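Local coordinates for protein cytochrome P450 monooxygenase (Rhodococcus sp. ECU0066, PDB 6KBH) that probably acts as a self-sufficient monooxygenase, with heme, FMN and a [2Fe-2S] cluster carried on a single chain, at residues Val745-Asp749 against Gly750-His754. Residues are numbered along the deposited sequence; the frame is centred on the assembly and turned at random.
Sequences VPVLD and GEVDH
Val752 O accepts a weak backbone hydrogen bond from His754 N at 3.2 Å. Upstream, the chain turns a corner at Leu748, and Asp749 passes directly into Gly750. The CB of Asp749 leaves its CA away from 750-754, yet with CG anti to the backbone N (chi1 179°) the carboxylate lies close to Gly750 N. Asp749 CG is 3.1 Å from Gly750 N, but neither carboxylate oxygen makes a hydrogen bond to that nitrogen. Gly750 has a positive phi (99°), a backbone conformation that glycine adopts readily. Inside the corner, Val747 CG1 lies 3.7 Å from Gly750 O, a van der Waals contact. CG1 is anti to the backbone N of Val747 (chi1 -177°), which leaves CG2 beside that N and facing Val752. Val747 CG2 and Val752 CG1 meet tip to tip at 4.1 Å. This corner belongs to the [2Fe-2S] domain, which has the beta-grasp fold of plant-type ferredoxins. Strand 744-747 follows directly after the cluster ligand Cys743 and pairs with 769-771, whereas 749-753 pairs with 776-777. Leu748 and Asp749 both hydrogen-bond through their backbones to Thr783, forming a classic beta bulge. The Val747 side chain is about 13 Å from the bound cluster. Strand 781-784 backs both valines, with Leu784 against Val747 and Leu782 against Val752. The other methyl of Val752, CG2, sits over the centre of one face of the His754 imidazole. Beyond it, Asp753 OD2 forms a salt bridge with Arg755.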
ATOM      1  N   VAL A 745       4.120  14.107   0.385  1.00 89.40           N
ATOM      2  CA  VAL A 745       4.250  13.615   1.759  1.00 90.30           C
ATOM      3  C   VAL A 745       4.622  14.766   2.697  1.00 94.77           C
ATOM      4  O   VAL A 745       5.392  15.655   2.313  1.00 95.25           O
ATOM      5  CB  VAL A 745       5.267  12.451   1.827  1.00 94.45           C
ATOM      6  CG1 VAL A 745       6.701  12.958   1.816  1.00 82.32           C
ATOM      7  CG2 VAL A 745       5.010  11.557   3.033  1.00 93.27           C
ATOM      8  N   PRO A 746       4.086  14.800   3.923  1.00 88.17           N
ATOM      9  CA  PRO A 746       4.263  15.983   4.781  1.00 90.19           C
ATOM     10  C   PRO A 746       5.661  16.114   5.371  1.00 93.44           C
ATOM     11  O   PRO A 746       6.301  15.127   5.741  1.00 96.90           O
ATOM     12  CB  PRO A 746       3.219  15.776   5.890  1.00 89.58           C
ATOM     13  CG  PRO A 746       2.209  14.865   5.308  1.00 83.79           C
ATOM     14  CD  PRO A 746       2.984  13.947   4.404  1.00 88.96           C
ATOM     15  N   VAL A 747       6.108  17.366   5.495  1.00 99.79           N
ATOM     16  CA  VAL A 747       7.417  17.725   6.041  1.00100.71           C
ATOM     17  C   VAL A 747       7.208  18.392   7.392  1.00 96.79           C
ATOM     18  O   VAL A 747       6.550  19.437   7.480  1.00 96.66           O
ATOM     19  CB  VAL A 747       8.187  18.663   5.099  1.00 95.17           C
ATOM     20  CG1 VAL A 747       9.576  18.960   5.664  1.00 94.05           C
ATOM     21  CG2 VAL A 747       8.279  18.070   3.714  1.00 91.01           C
ATOM     22  N   LEU A 748       7.780  17.801   8.445  1.00 93.07           N
ATOM     23  CA  LEU A 748       7.679  18.370   9.787  1.00 96.97           C
ATOM     24  C   LEU A 748       8.815  19.319  10.096  1.00 99.87           C
ATOM     25  O   LEU A 748       8.631  20.267  10.867  1.00110.76           O
ATOM     26  CB  LEU A 748       7.666  17.278  10.864  1.00 92.44           C
ATOM     27  CG  LEU A 748       6.399  16.452  11.068  1.00103.68           C
ATOM     28  CD1 LEU A 748       6.004  15.860   9.769  1.00102.11           C
ATOM     29  CD2 LEU A 748       6.588  15.357  12.107  1.00102.35           C
ATOM     30  N   ASP A 749       9.985  19.075   9.518  1.00 96.21           N
ATOM     31  CA  ASP A 749      11.161  19.867   9.820  1.00105.25           C
ATOM     32  C   ASP A 749      12.132  19.768   8.653  1.00107.70           C
ATOM     33  O   ASP A 749      12.197  18.747   7.963  1.00101.27           O
ATOM     34  CB  ASP A 749      11.821  19.401  11.119  1.00109.16           C
ATOM     35  CG  ASP A 749      13.062  20.190  11.449  1.00117.22           C
ATOM     36  OD1 ASP A 749      12.930  21.392  11.765  1.00118.47           O
ATOM     37  OD2 ASP A 749      14.167  19.611  11.388  1.00119.78           O
ATOM     38  N   GLY A 750      12.878  20.839   8.448  1.00108.72           N
ATOM     39  CA  GLY A 750      13.815  20.944   7.350  1.00109.45           C
ATOM     40  C   GLY A 750      13.233  21.724   6.187  1.00107.78           C
ATOM     41  O   GLY A 750      12.017  21.757   5.967  1.00108.99           O
ATOM     42  N   GLU A 751      14.111  22.375   5.433  1.00107.69           N
ATOM     43  CA  GLU A 751      13.712  23.069   4.218  1.00111.84           C
ATOM     44  C   GLU A 751      14.076  22.214   3.014  1.00109.60           C
ATOM     45  O   GLU A 751      15.105  21.533   3.008  1.00110.98           O
ATOM     46  CB  GLU A 751      14.362  24.451   4.117  1.00107.48           C
ATOM     47  CG  GLU A 751      14.107  25.183   2.790  1.00121.07           C
ATOM     48  CD  GLU A 751      12.632  25.274   2.400  1.00119.40           C
ATOM     49  OE1 GLU A 751      12.080  24.273   1.892  1.00114.53           O
ATOM     50  OE2 GLU A 751      12.032  26.356   2.581  1.00109.99           O
ATOM     51  N   VAL A 752      13.220  22.250   2.001  1.00106.21           N
ATOM     52  CA  VAL A 752      13.262  21.295   0.905  1.00108.33           C
ATOM     53  C   VAL A 752      13.763  21.982  -0.359  1.00111.54           C
ATOM     54  O   VAL A 752      13.545  23.179  -0.578  1.00108.28           O
ATOM     55  CB  VAL A 752      11.871  20.669   0.683  1.00106.62           C
ATOM     56  CG1 VAL A 752      11.260  20.262   2.001  1.00106.85           C
ATOM     57  CG2 VAL A 752      10.975  21.659   0.039  1.00106.59           C
ATOM     58  N   ASP A 753      14.466  21.207  -1.186  1.00109.08           N
ATOM     59  CA  ASP A 753      14.866  21.643  -2.522  1.00 97.64           C
ATOM     60  C   ASP A 753      13.741  21.264  -3.481  1.00 99.82           C
ATOM     61  O   ASP A 753      13.754  20.216  -4.130  1.00103.34           O
ATOM     62  CB  ASP A 753      16.198  21.015  -2.914  1.00105.29           C
ATOM     63  CG  ASP A 753      16.887  21.756  -4.041  1.00109.99           C
ATOM     64  OD1 ASP A 753      16.363  22.802  -4.480  1.00107.50           O
ATOM     65  OD2 ASP A 753      17.959  21.291  -4.486  1.00105.66           O
ATOM     66  N   HIS A 754      12.735  22.137  -3.543  1.00 99.52           N
ATOM     67  CA  HIS A 754      11.558  21.896  -4.370  1.00 98.49           C
ATOM     68  C   HIS A 754      11.933  21.776  -5.842  1.00100.06           C
ATOM     69  O   HIS A 754      12.623  22.640  -6.390  1.00 97.32           O
ATOM     70  CB  HIS A 754      10.555  23.034  -4.198  1.00 96.59           C
ATOM     71  CG  HIS A 754       9.670  22.902  -3.000  1.00103.72           C
ATOM     72  ND1 HIS A 754       8.826  21.829  -2.808  1.00111.10           N
ATOM     73  CD2 HIS A 754       9.470  23.731  -1.949  1.00104.94           C
ATOM     74  CE1 HIS A 754       8.156  21.994  -1.681  1.00108.92           C
ATOM     75  NE2 HIS A 754       8.526  23.142  -1.142  1.00114.28           N
TER